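Local coordinates for Methylcobalamin\: coenzyme M methyltransferase (Methanosarcina mazei, PDB 4AY7), which transfers the methyl group of a methylated corrinoid to coenzyme M in a zinc-dependent step of methanogenesis, at residues T14-L19 / P146-V151; M154-V160 / S192-A196; G249-L255 / V268-I272; L255-D260 / V281-A286. All blocks are in the same frame, centred on the assembly; numbering follows the deposited sequence.

Interaction 1 of 4, residues T14-L19 / P146-V151; sequences TLKTRL and PDVPIV
The start of helix 15-24 docks on the loop leading into strand 150-155 of the TIM barrel. T14 is the N-cap: its OG1 (chi1 p) accepts from T17 N at 3.1 Å, and T17 OG1 accepts from T14 N at 2.9 Å, a reciprocal capping box built from two hydroxyls. The CA atoms of K16 and P149 lie 4.5 Å apart. At the open helix end, K16 N donates to D147 O at 3.0 Å. The K16 side chain (chi1 t, chi2 t, chi3 p) reaches back so that NZ donates a hydrogen bond to P146 O at 2.7 Å. A water lies 2.5 Å from T14 OG1 and donates to D147 OD1 at 2.9 Å. Beside these polar links, P149 points at the helix, with CD 3.8 Å from L15 CB and CG 3.7 Å from CD2 of L19 (chi1 t, chi2 p). Loop carbonyls thus meet donors of the helix start, while compact P149 gives the leucines an apolar seat.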
loop_
_atom_site.group_PDB
_atom_site.type_symbol
_atom_site.label_atom_id
_atom_site.label_comp_id
_atom_site.label_asym_id
_atom_site.label_seq_id
_atom_site.Cartn_x
_atom_site.Cartn_y
_atom_site.Cartn_z
ATOM N N THR A 14 5.850 -4.045 -21.605
ATOM C CA THR A 14 4.894 -2.962 -21.376
ATOM C C THR A 14 5.079 -2.547 -19.937
ATOM O O THR A 14 5.748 -3.231 -19.161
ATOM C CB THR A 14 3.446 -3.383 -21.636
ATOM O OG1 THR A 14 3.019 -4.371 -20.682
ATOM C CG2 THR A 14 3.290 -3.887 -23.029
ATOM N N LEU A 15 4.498 -1.409 -19.574
ATOM C CA LEU A 15 4.632 -0.978 -18.199
ATOM C C LEU A 15 4.071 -2.054 -17.275
ATOM O O LEU A 15 4.608 -2.224 -16.170
ATOM C CB LEU A 15 3.903 0.334 -17.917
ATOM C CG LEU A 15 4.337 1.609 -18.644
ATOM C CD1 LEU A 15 3.427 2.751 -18.145
ATOM C CD2 LEU A 15 5.853 1.883 -18.602
ATOM N N LYS A 16 3.009 -2.723 -17.711
ATOM C CA LYS A 16 2.372 -3.738 -16.916
ATOM C C LYS A 16 3.252 -4.982 -16.786
ATOM O O LYS A 16 3.488 -5.455 -15.676
ATOM C CB LYS A 16 0.945 -4.125 -17.432
ATOM C CG LYS A 16 0.343 -5.384 -16.771
ATOM C CD LYS A 16 -1.127 -5.603 -17.032
ATOM C CE LYS A 16 -1.540 -6.257 -18.338
ATOM N NZ LYS A 16 -3.083 -6.119 -18.489
ATOM N N THR A 17 3.729 -5.492 -17.919
ATOM C CA THR A 17 4.548 -6.742 -17.933
ATOM C C THR A 17 5.865 -6.547 -17.191
ATOM O O THR A 17 6.322 -7.467 -16.501
ATOM C CB THR A 17 4.794 -7.376 -19.299
ATOM O OG1 THR A 17 5.486 -6.472 -20.109
ATOM C CG2 THR A 17 3.546 -7.911 -20.035
ATOM N N ARG A 18 6.444 -5.358 -17.291
ATOM C CA ARG A 18 7.700 -5.059 -16.584
ATOM C C ARG A 18 7.448 -5.057 -15.093
ATOM O O ARG A 18 8.288 -5.552 -14.321
ATOM C CB ARG A 18 8.277 -3.726 -17.005
ATOM C CG ARG A 18 9.594 -3.370 -16.359
ATOM C CD ARG A 18 10.119 -2.030 -16.795
ATOM N NE ARG A 18 10.443 -1.998 -18.236
ATOM C CZ ARG A 18 9.818 -1.268 -19.162
ATOM N NH1 ARG A 18 8.807 -0.498 -18.864
ATOM N NH2 ARG A 18 10.219 -1.313 -20.421
ATOM N N LEU A 19 6.353 -4.393 -14.655
ATOM C CA LEU A 19 6.103 -4.320 -13.201
ATOM C C LEU A 19 5.957 -5.703 -12.598
ATOM O O LEU A 19 6.508 -6.006 -11.544
ATOM C CB LEU A 19 4.914 -3.397 -12.804
ATOM C CG LEU A 19 4.642 -3.236 -11.293
ATOM C CD1 LEU A 19 5.898 -2.747 -10.555
ATOM C CD2 LEU A 19 3.394 -2.351 -11.031
ATOM N N PRO A 146 -4.832 -1.849 -21.567
ATOM C CA PRO A 146 -4.371 -3.055 -20.944
ATOM C C PRO A 146 -2.896 -3.018 -20.559
ATOM O O PRO A 146 -2.491 -3.845 -19.752
ATOM C CB PRO A 146 -4.625 -4.136 -22.019
ATOM C CG PRO A 146 -4.561 -3.395 -23.315
ATOM C CD PRO A 146 -5.034 -2.000 -23.026
ATOM N N ASP A 147 -2.136 -2.057 -21.076
ATOM C CA ASP A 147 -0.673 -2.078 -20.896
ATOM C C ASP A 147 -0.058 -1.275 -19.746
ATOM O O ASP A 147 1.173 -1.286 -19.587
ATOM C CB ASP A 147 -0.005 -1.664 -22.201
ATOM C CG ASP A 147 -0.322 -2.648 -23.346
ATOM O OD1 ASP A 147 -0.663 -3.857 -23.120
ATOM O OD2 ASP A 147 -0.171 -2.211 -24.497
ATOM N N VAL A 148 -0.894 -0.602 -18.970
ATOM C CA VAL A 148 -0.497 0.095 -17.767
ATOM C C VAL A 148 -1.032 -0.660 -16.588
ATOM O O VAL A 148 -2.236 -1.001 -16.574
ATOM C CB VAL A 148 -1.074 1.491 -17.772
ATOM C CG1 VAL A 148 -0.702 2.245 -16.509
ATOM C CG2 VAL A 148 -0.568 2.225 -18.984
ATOM N N PRO A 149 -0.199 -0.889 -15.585
ATOM C CA PRO A 149 -0.678 -1.641 -14.432
ATOM C C PRO A 149 -1.472 -0.758 -13.433
ATOM O O PRO A 149 -1.158 0.392 -13.264
ATOM C CB PRO A 149 0.617 -2.130 -13.801
ATOM C CG PRO A 149 1.597 -1.046 -14.049
ATOM C CD PRO A 149 1.220 -0.490 -15.424
ATOM N N ILE A 150 -2.437 -1.348 -12.745
ATOM C CA ILE A 150 -3.263 -0.715 -11.752
ATOM C C ILE A 150 -2.940 -1.396 -10.467
ATOM O O ILE A 150 -3.015 -2.604 -10.376
ATOM C CB ILE A 150 -4.771 -0.860 -12.038
ATOM C CG1 ILE A 150 -5.103 -0.233 -13.378
ATOM C CG2 ILE A 150 -5.611 -0.242 -10.895
ATOM C CD1 ILE A 150 -6.570 -0.373 -13.752
ATOM N N VAL A 151 -2.460 -0.602 -9.520
ATOM C CA VAL A 151 -2.193 -1.056 -8.176
ATOM C C VAL A 151 -3.365 -0.678 -7.210
ATOM O O VAL A 151 -3.709 0.479 -7.049
ATOM C CB VAL A 151 -0.928 -0.400 -7.658
ATOM C CG1 VAL A 151 -0.677 -0.936 -6.263
ATOM C CG2 VAL A 151 0.269 -0.715 -8.592
HETATM O O HOH W 1 0.890 -5.478 -21.288
#

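Interaction 2 of 4, residues M154-V160 / S192-A196; sequences MEGPVTV and SIIYA
M154, at the end of strand 150-155, is extended (phi/psi -162/159) and directs its CA-to-CB bond toward helix 178-202. With chi1 p, chi2 t and chi3 m, the thioether lies along that helix: M154 CE is 3.6 Å from S192 O, M154 SD 3.8 Å from A196 CB, and M154 CB 3.9 Å from Y195 CE2. M154 SD stands 4.9 Å from the Y195 ring centroid, 48° off its normal, an oblique Met-aromatic contact. Small A196 lets the sulfur come close. E155 OE2 accepts from V88 N of helix 86-90. Helix 178-202 packs on the outside of the TIM barrel, within the beta-alpha-beta crossover between parallel strands 150-155 and 206-210. G156 occupies the N-cap position of helix 157-165, and its O takes the helix bond from V160 N at 2.9 Å. P157, suited to a first helical turn, brings CA (6.0 Å from S192 CA) to 3.7 Å from S192 OG, a hydroxyl bonded to A188 O. V160 (chi1 t) sets CG2 3.8 Å from S192 OG.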
loop_
_atom_site.group_PDB
_atom_site.type_symbol
_atom_site.label_atom_id
_atom_site.label_comp_id
_atom_site.label_asym_id
_atom_site.label_seq_id
_atom_site.Cartn_x
_atom_site.Cartn_y
_atom_site.Cartn_z
ATOM N N MET A 154 -4.761 -1.058 -0.034
ATOM C CA MET A 154 -5.701 -1.246 1.057
ATOM C C MET A 154 -4.949 -1.462 2.350
ATOM O O MET A 154 -3.791 -1.854 2.358
ATOM C CB MET A 154 -6.625 -2.419 0.780
ATOM C CG MET A 154 -5.855 -3.680 0.475
ATOM S SD MET A 154 -6.822 -5.174 0.115
ATOM C CE MET A 154 -7.255 -5.675 1.774
ATOM N N GLU A 155 -5.633 -1.226 3.429
ATOM C CA GLU A 155 -5.206 -1.579 4.785
ATOM C C GLU A 155 -5.142 -3.094 4.898
ATOM O O GLU A 155 -5.915 -3.818 4.309
ATOM C CB GLU A 155 -6.158 -0.935 5.855
ATOM C CG GLU A 155 -7.588 -1.355 5.777
ATOM C CD GLU A 155 -8.435 -0.461 4.842
ATOM O OE1 GLU A 155 -7.942 0.020 3.783
ATOM O OE2 GLU A 155 -9.630 -0.293 5.130
ATOM N N GLY A 156 -4.086 -3.579 5.541
ATOM C CA GLY A 156 -3.815 -5.012 5.614
ATOM C C GLY A 156 -4.535 -5.625 6.817
ATOM O O GLY A 156 -5.095 -4.884 7.674
ATOM N N PRO A 157 -4.504 -6.949 6.933
ATOM C CA PRO A 157 -5.367 -7.573 7.923
ATOM C C PRO A 157 -5.032 -7.240 9.359
ATOM O O PRO A 157 -5.945 -7.201 10.203
ATOM C CB PRO A 157 -5.241 -9.052 7.660
ATOM C CG PRO A 157 -4.126 -9.251 6.711
ATOM C CD PRO A 157 -3.841 -7.931 6.049
ATOM N N VAL A 158 -3.788 -6.931 9.671
ATOM C CA VAL A 158 -3.483 -6.620 11.050
ATOM C C VAL A 158 -4.184 -5.287 11.400
ATOM O O VAL A 158 -4.837 -5.129 12.432
ATOM C CB VAL A 158 -2.000 -6.592 11.331
ATOM C CG1 VAL A 158 -1.690 -6.273 12.795
ATOM C CG2 VAL A 158 -1.396 -7.940 10.909
ATOM N N THR A 159 -4.007 -4.294 10.533
ATOM C CA THR A 159 -4.609 -2.991 10.745
ATOM C C THR A 159 -6.142 -3.052 10.726
ATOM O O THR A 159 -6.778 -2.373 11.528
ATOM C CB THR A 159 -3.982 -2.042 9.710
ATOM O OG1 THR A 159 -2.580 -1.962 10.020
ATOM C CG2 THR A 159 -4.582 -0.590 9.738
ATOM N N VAL A 160 -6.718 -3.915 9.873
ATOM C CA VAL A 160 -8.166 -4.101 9.837
ATOM C C VAL A 160 -8.639 -4.704 11.150
ATOM O O VAL A 160 -9.624 -4.218 11.699
ATOM C CB VAL A 160 -8.630 -5.050 8.689
ATOM C CG1 VAL A 160 -10.079 -5.438 8.879
ATOM C CG2 VAL A 160 -8.369 -4.398 7.334
ATOM N N SER A 192 -10.373 -9.104 4.279
ATOM C CA SER A 192 -9.261 -8.553 3.446
ATOM C C SER A 192 -9.139 -9.297 2.122
ATOM O O SER A 192 -9.005 -8.694 1.067
ATOM C CB SER A 192 -7.931 -8.589 4.248
ATOM O OG SER A 192 -7.974 -7.531 5.231
ATOM N N ILE A 193 -9.245 -10.614 2.178
ATOM C CA ILE A 193 -9.052 -11.434 0.984
ATOM C C ILE A 193 -10.223 -11.176 0.032
ATOM O O ILE A 193 -10.041 -11.009 -1.208
ATOM C CB ILE A 193 -8.998 -12.916 1.391
ATOM C CG1 ILE A 193 -7.703 -13.156 2.099
ATOM C CG2 ILE A 193 -9.255 -13.804 0.200
ATOM C CD1 ILE A 193 -7.672 -14.474 2.816
ATOM N N ILE A 194 -11.420 -11.114 0.599
ATOM C CA ILE A 194 -12.632 -10.858 -0.206
ATOM C C ILE A 194 -12.497 -9.533 -0.987
ATOM O O ILE A 194 -12.812 -9.458 -2.174
ATOM C CB ILE A 194 -13.912 -10.855 0.628
ATOM C CG1 ILE A 194 -14.237 -12.283 1.152
ATOM C CG2 ILE A 194 -15.096 -10.265 -0.189
ATOM C CD1 ILE A 194 -15.200 -12.386 2.328
ATOM N N TYR A 195 -12.118 -8.483 -0.293
ATOM C CA TYR A 195 -11.995 -7.132 -0.926
ATOM C C TYR A 195 -10.865 -7.112 -1.935
ATOM O O TYR A 195 -11.022 -6.643 -3.067
ATOM C CB TYR A 195 -11.734 -6.109 0.157
ATOM C CG TYR A 195 -11.509 -4.672 -0.325
ATOM C CD1 TYR A 195 -12.219 -4.143 -1.397
ATOM C CD2 TYR A 195 -10.595 -3.855 0.308
ATOM C CE1 TYR A 195 -12.023 -2.832 -1.834
ATOM C CE2 TYR A 195 -10.419 -2.502 -0.061
ATOM C CZ TYR A 195 -11.130 -2.008 -1.158
ATOM O OH TYR A 195 -10.942 -0.730 -1.596
ATOM N N ALA A 196 -9.721 -7.663 -1.549
ATOM C CA ALA A 196 -8.557 -7.742 -2.469
ATOM C C ALA A 196 -8.926 -8.449 -3.798
ATOM O O ALA A 196 -8.682 -7.920 -4.862
ATOM C CB ALA A 196 -7.387 -8.461 -1.775
#

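Interaction 3 of 4, residues G249-L255 / V268-I272; sequences GNVNPIL and VEEKI
A buried glutamate whose side chain lies about 4 Å from the bound zinc ties two loops together: E269 OE1 accepts from the backbone G249 N at 2.8 Å. K271 NZ donates to E269 OE1 at 2.7 Å and lies 2.7 Å from E269 OE2 in a salt bridge, so the buried charge is matched within its own segment. G249 has phi/psi of 99/-171, where a CB would jam against the preceding carbonyl; glycine fits. A water bridges the same region, donating to G249 O at 2.8 Å and accepting from E269 N at 3.1 Å. N250 centres an inverse gamma turn, closed by a weak bond from V251 N to G249 O at 2.9 Å, and the chain then enters helix 252-259. The CA atoms of N250 and I272 are 5.6 Å apart. I272, in a 3-10 segment with chi1 p and chi2 t, packs against the 249-255 turn: CG2 is 3.4 Å from G249 O, and CD1 is 3.7 Å from V251 CG2 and 4.3 Å from L255 CD2. N252 ND2 donates almost linearly to I272 O at 3.0 Å. L255 CD1 meets V268 CG1 at 4.2 Å. Both loops follow neighbouring parallel strands, 242-246 and 265-267, and G249 comes directly after zinc ligand C248. This is typical of a TIM-barrel active site, built from loops beyond the C-terminal strand ends.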
loop_
_atom_site.group_PDB
_atom_site.type_symbol
_atom_site.label_atom_id
_atom_site.label_comp_id
_atom_site.label_asym_id
_atom_site.label_seq_id
_atom_site.Cartn_x
_atom_site.Cartn_y
_atom_site.Cartn_z
ATOM N N GLY A 249 7.816 1.986 9.250
ATOM C CA GLY A 249 8.545 2.027 10.512
ATOM C C GLY A 249 9.850 1.234 10.462
ATOM O O GLY A 249 10.276 0.797 9.401
ATOM N N ASN A 250 10.460 1.084 11.643
ATOM C CA ASN A 250 11.741 0.351 11.838
ATOM C C ASN A 250 11.433 -1.168 11.814
ATOM O O ASN A 250 11.351 -1.796 12.854
ATOM C CB ASN A 250 12.325 0.774 13.210
ATOM C CG ASN A 250 12.240 2.293 13.440
ATOM O OD1 ASN A 250 13.043 3.041 12.897
ATOM N ND2 ASN A 250 11.238 2.753 14.200
ATOM N N VAL A 251 11.202 -1.711 10.623
ATOM C CA VAL A 251 10.858 -3.108 10.438
ATOM C C VAL A 251 12.069 -4.050 10.401
ATOM O O VAL A 251 11.847 -5.207 10.196
ATOM C CB VAL A 251 10.028 -3.364 9.146
ATOM C CG1 VAL A 251 8.682 -2.705 9.226
ATOM C CG2 VAL A 251 10.733 -2.887 7.873
ATOM N N ASN A 252 13.330 -3.613 10.590
ATOM C CA ASN A 252 14.423 -4.596 10.523
ATOM C C ASN A 252 14.247 -5.847 11.409
ATOM O O ASN A 252 14.642 -6.954 10.996
ATOM C CB ASN A 252 15.779 -3.983 10.789
ATOM C CG ASN A 252 16.300 -3.215 9.586
ATOM O OD1 ASN A 252 15.993 -3.552 8.462
ATOM N ND2 ASN A 252 16.946 -2.114 9.835
ATOM N N PRO A 253 13.627 -5.694 12.605
ATOM C CA PRO A 253 13.538 -6.892 13.492
ATOM C C PRO A 253 12.548 -7.951 13.013
ATOM O O PRO A 253 12.608 -9.081 13.477
ATOM C CB PRO A 253 13.147 -6.320 14.837
ATOM C CG PRO A 253 13.477 -4.838 14.761
ATOM C CD PRO A 253 13.394 -4.426 13.330
ATOM N N ILE A 254 11.808 -7.637 11.960
ATOM C CA ILE A 254 10.899 -8.547 11.329
ATOM C C ILE A 254 11.015 -8.639 9.841
ATOM O O ILE A 254 10.259 -9.383 9.230
ATOM C CB ILE A 254 9.381 -8.151 11.623
ATOM C CG1 ILE A 254 8.971 -6.768 11.039
ATOM C CG2 ILE A 254 9.060 -8.295 13.120
ATOM C CD1 ILE A 254 7.454 -6.530 11.032
ATOM N N LEU A 255 11.959 -7.900 9.248
ATOM C CA LEU A 255 12.167 -7.923 7.806
ATOM C C LEU A 255 12.306 -9.330 7.257
ATOM O O LEU A 255 11.691 -9.645 6.258
ATOM C CB LEU A 255 13.377 -7.060 7.429
ATOM C CG LEU A 255 13.521 -6.762 5.950
ATOM C CD1 LEU A 255 12.213 -6.163 5.389
ATOM C CD2 LEU A 255 14.714 -5.805 5.742
ATOM N N VAL A 268 9.324 -0.871 1.675
ATOM C CA VAL A 268 9.980 -0.464 2.890
ATOM C C VAL A 268 10.407 1.031 2.839
ATOM O O VAL A 268 10.589 1.597 1.776
ATOM C CB VAL A 268 11.304 -1.202 3.120
ATOM C CG1 VAL A 268 11.017 -2.673 3.347
ATOM C CG2 VAL A 268 12.257 -0.986 1.917
ATOM N N GLU A 269 10.515 1.594 4.017
ATOM C CA GLU A 269 10.913 2.973 4.179
ATOM C C GLU A 269 12.413 3.057 4.204
ATOM O O GLU A 269 13.119 2.123 4.538
ATOM C CB GLU A 269 10.402 3.497 5.521
ATOM C CG GLU A 269 8.941 3.851 5.549
ATOM C CD GLU A 269 8.625 4.834 6.684
ATOM O OE1 GLU A 269 8.391 4.345 7.813
ATOM O OE2 GLU A 269 8.614 6.086 6.423
ATOM N N GLU A 270 12.873 4.256 3.932
ATOM C CA GLU A 270 14.272 4.632 3.962
ATOM C C GLU A 270 14.916 4.387 5.340
ATOM O O GLU A 270 16.095 4.122 5.448
ATOM C CB GLU A 270 14.262 6.161 3.652
ATOM C CG GLU A 270 15.600 6.827 3.466
ATOM C CD GLU A 270 16.278 7.074 4.795
ATOM O OE1 GLU A 270 15.532 7.505 5.720
ATOM O OE2 GLU A 270 17.514 6.772 4.913
ATOM N N LYS A 271 14.103 4.550 6.392
ATOM C CA LYS A 271 14.489 4.415 7.806
ATOM C C LYS A 271 15.298 3.192 8.092
ATOM O O LYS A 271 16.241 3.233 8.886
ATOM C CB LYS A 271 13.220 4.281 8.685
ATOM C CG LYS A 271 12.679 5.525 9.336
ATOM C CD LYS A 271 11.395 5.188 10.113
ATOM C CE LYS A 271 10.459 6.403 10.135
ATOM N NZ LYS A 271 9.766 6.482 8.813
ATOM N N ILE A 272 14.961 2.076 7.464
ATOM C CA ILE A 272 15.617 0.830 7.828
ATOM C C ILE A 272 17.076 0.628 7.278
ATOM O O ILE A 272 17.735 -0.334 7.595
ATOM C CB ILE A 272 14.672 -0.341 7.529
ATOM C CG1 ILE A 272 14.607 -0.654 6.024
ATOM C CG2 ILE A 272 13.253 -0.004 8.061
ATOM C CD1 ILE A 272 13.517 -1.680 5.711
HETATM O O HOH W 2 9.455 0.410 6.712
#

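Interaction 4 of 4, residues L255-D260 / V281-A286; sequences LSDMAD and VIGTRA
Every hydrogen bond between the last turns of helix 252-259 and the turn after helix 275-282 is donated by the R285 guanidinium. With chi1 m, chi2 t and chi3 m, R285 NH1 forms a salt bridge with D260 OD1 at 2.8 Å and a weak hydrogen bond to S256 O at 2.8 Å, while R285 NH2 donates to S256 OG at 3.0 Å and, weakly, to V281 O at 3.1 Å within its own segment. D260 OD2 pairs with K229 of helix 221-238. A259 CB lies over one guanidinium face, 3.7 Å from R285 NH1. R285 closes a type II' turn from I282, its N donating to I282 O at 3.1 Å; positive phi (70°) favours glycine at G283. L255 CG packs 3.9 Å from I282 CG2 and 4.1 Å from V281 CG1, and A259 CB is 3.9 Å from I282 CB, with the A259 and A286 CA atoms 5.5 Å apart. One cation thus joins carboxylate, hydroxyl and S256 carbonyl beside an apolar interface.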
loop_
_atom_site.group_PDB
_atom_site.type_symbol
_atom_site.label_atom_id
_atom_site.label_comp_id
_atom_site.label_asym_id
_atom_site.label_seq_id
_atom_site.Cartn_x
_atom_site.Cartn_y
_atom_site.Cartn_z
ATOM N N LEU A 255 11.959 -7.900 9.248
ATOM C CA LEU A 255 12.167 -7.923 7.806
ATOM C C LEU A 255 12.306 -9.330 7.257
ATOM O O LEU A 255 11.691 -9.645 6.258
ATOM C CB LEU A 255 13.377 -7.060 7.429
ATOM C CG LEU A 255 13.521 -6.762 5.950
ATOM C CD1 LEU A 255 12.213 -6.163 5.389
ATOM C CD2 LEU A 255 14.714 -5.805 5.742
ATOM N N SER A 256 13.129 -10.165 7.888
ATOM C CA SER A 256 13.319 -11.555 7.420
ATOM C C SER A 256 12.013 -12.388 7.531
ATOM O O SER A 256 11.671 -13.112 6.625
ATOM C CB SER A 256 14.495 -12.241 8.169
ATOM O OG SER A 256 14.754 -13.503 7.614
ATOM N N ASP A 257 11.210 -12.098 8.542
ATOM C CA ASP A 257 9.885 -12.734 8.745
ATOM C C ASP A 257 8.902 -12.230 7.703
ATOM O O ASP A 257 8.150 -13.027 7.177
ATOM C CB ASP A 257 9.373 -12.470 10.141
ATOM C CG ASP A 257 10.292 -12.994 11.209
ATOM O OD1 ASP A 257 10.453 -14.214 11.215
ATOM O OD2 ASP A 257 10.848 -12.198 12.029
ATOM N N MET A 258 8.942 -10.938 7.363
ATOM C CA MET A 258 8.136 -10.430 6.269
ATOM C C MET A 258 8.401 -11.159 4.973
ATOM O O MET A 258 7.496 -11.398 4.182
ATOM C CB MET A 258 8.419 -8.932 6.087
ATOM C CG MET A 258 7.867 -8.042 7.242
ATOM S SD MET A 258 8.436 -6.335 7.182
ATOM C CE MET A 258 7.780 -5.858 5.579
ATOM N N ALA A 259 9.700 -11.486 4.733
ATOM C CA ALA A 259 10.118 -12.125 3.520
ATOM C C ALA A 259 9.613 -13.541 3.415
ATOM O O ALA A 259 9.585 -14.073 2.319
ATOM C CB ALA A 259 11.656 -12.053 3.347
ATOM N N ASP A 260 9.229 -14.143 4.540
ATOM C CA ASP A 260 8.580 -15.467 4.565
ATOM C C ASP A 260 7.030 -15.441 4.428
ATOM O O ASP A 260 6.415 -16.512 4.548
ATOM C CB ASP A 260 8.912 -16.160 5.903
ATOM C CG ASP A 260 10.352 -16.573 6.049
ATOM O OD1 ASP A 260 11.030 -16.884 5.050
ATOM O OD2 ASP A 260 10.840 -16.608 7.204
ATOM N N VAL A 281 19.232 -9.003 3.609
ATOM C CA VAL A 281 18.350 -9.655 4.602
ATOM C C VAL A 281 17.333 -10.563 3.914
ATOM O O VAL A 281 17.167 -11.719 4.302
ATOM C CB VAL A 281 17.665 -8.640 5.509
ATOM C CG1 VAL A 281 16.623 -9.329 6.404
ATOM C CG2 VAL A 281 18.667 -7.866 6.327
ATOM N N ILE A 282 16.703 -10.094 2.867
ATOM C CA ILE A 282 15.648 -10.841 2.274
ATOM C C ILE A 282 16.066 -11.865 1.261
ATOM O O ILE A 282 15.321 -12.819 1.051
ATOM C CB ILE A 282 14.515 -9.896 1.706
ATOM C CG1 ILE A 282 14.917 -9.272 0.372
ATOM C CG2 ILE A 282 14.122 -8.868 2.772
ATOM C CD1 ILE A 282 13.920 -8.265 -0.192
ATOM N N GLY A 283 17.255 -11.721 0.637
ATOM C CA GLY A 283 17.842 -12.828 -0.097
ATOM C C GLY A 283 17.025 -13.068 -1.339
ATOM O O GLY A 283 16.776 -12.138 -2.112
ATOM N N THR A 284 16.640 -14.296 -1.576
ATOM C CA THR A 284 15.876 -14.652 -2.798
ATOM C C THR A 284 14.327 -14.708 -2.496
ATOM O O THR A 284 13.505 -14.957 -3.347
ATOM C CB THR A 284 16.351 -16.051 -3.268
ATOM O OG1 THR A 284 15.889 -17.057 -2.350
ATOM C CG2 THR A 284 17.900 -16.118 -3.290
ATOM N N ARG A 285 13.954 -14.423 -1.277
ATOM C CA ARG A 285 12.600 -14.765 -0.812
ATOM C C ARG A 285 11.524 -13.757 -1.219
ATOM O O ARG A 285 10.333 -14.099 -1.293
ATOM C CB ARG A 285 12.612 -14.974 0.702
ATOM C CG ARG A 285 13.250 -16.295 1.082
ATOM C CD ARG A 285 13.347 -16.382 2.581
ATOM N NE ARG A 285 14.246 -15.382 3.122
ATOM C CZ ARG A 285 14.141 -14.753 4.297
ATOM N NH1 ARG A 285 13.151 -15.007 5.104
ATOM N NH2 ARG A 285 15.057 -13.886 4.700
ATOM N N ALA A 286 11.899 -12.516 -1.435
ATOM C CA ALA A 286 10.961 -11.481 -1.886
ATOM C C ALA A 286 11.800 -10.395 -2.567
ATOM O O ALA A 286 13.058 -10.411 -2.463
ATOM C CB ALA A 286 10.137 -10.878 -0.759
#

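How the interactions relate
All four contacts belong to one TIM barrel, but they differ in depth. Interaction 2 is fully buried and has no hydrogen bond between its segments, relying on thioether, aromatic and small side chains; the other three are partly buried and combine an apolar patch with polar links. Interactions 1 and 2 use the two ends of strand 150-155, with centres about 23 Å apart. Interactions 3 and 4 share L255 and helix 252-259, their centres about 12 Å apart, and V251 CB touches M258 SD at 3.9 Å. Interaction 3 places its carboxylate beside zinc, whereas interaction 4 lies farther from the zinc, its I282 side chain about 5 Å from that of D319, a magnesium-binding residue.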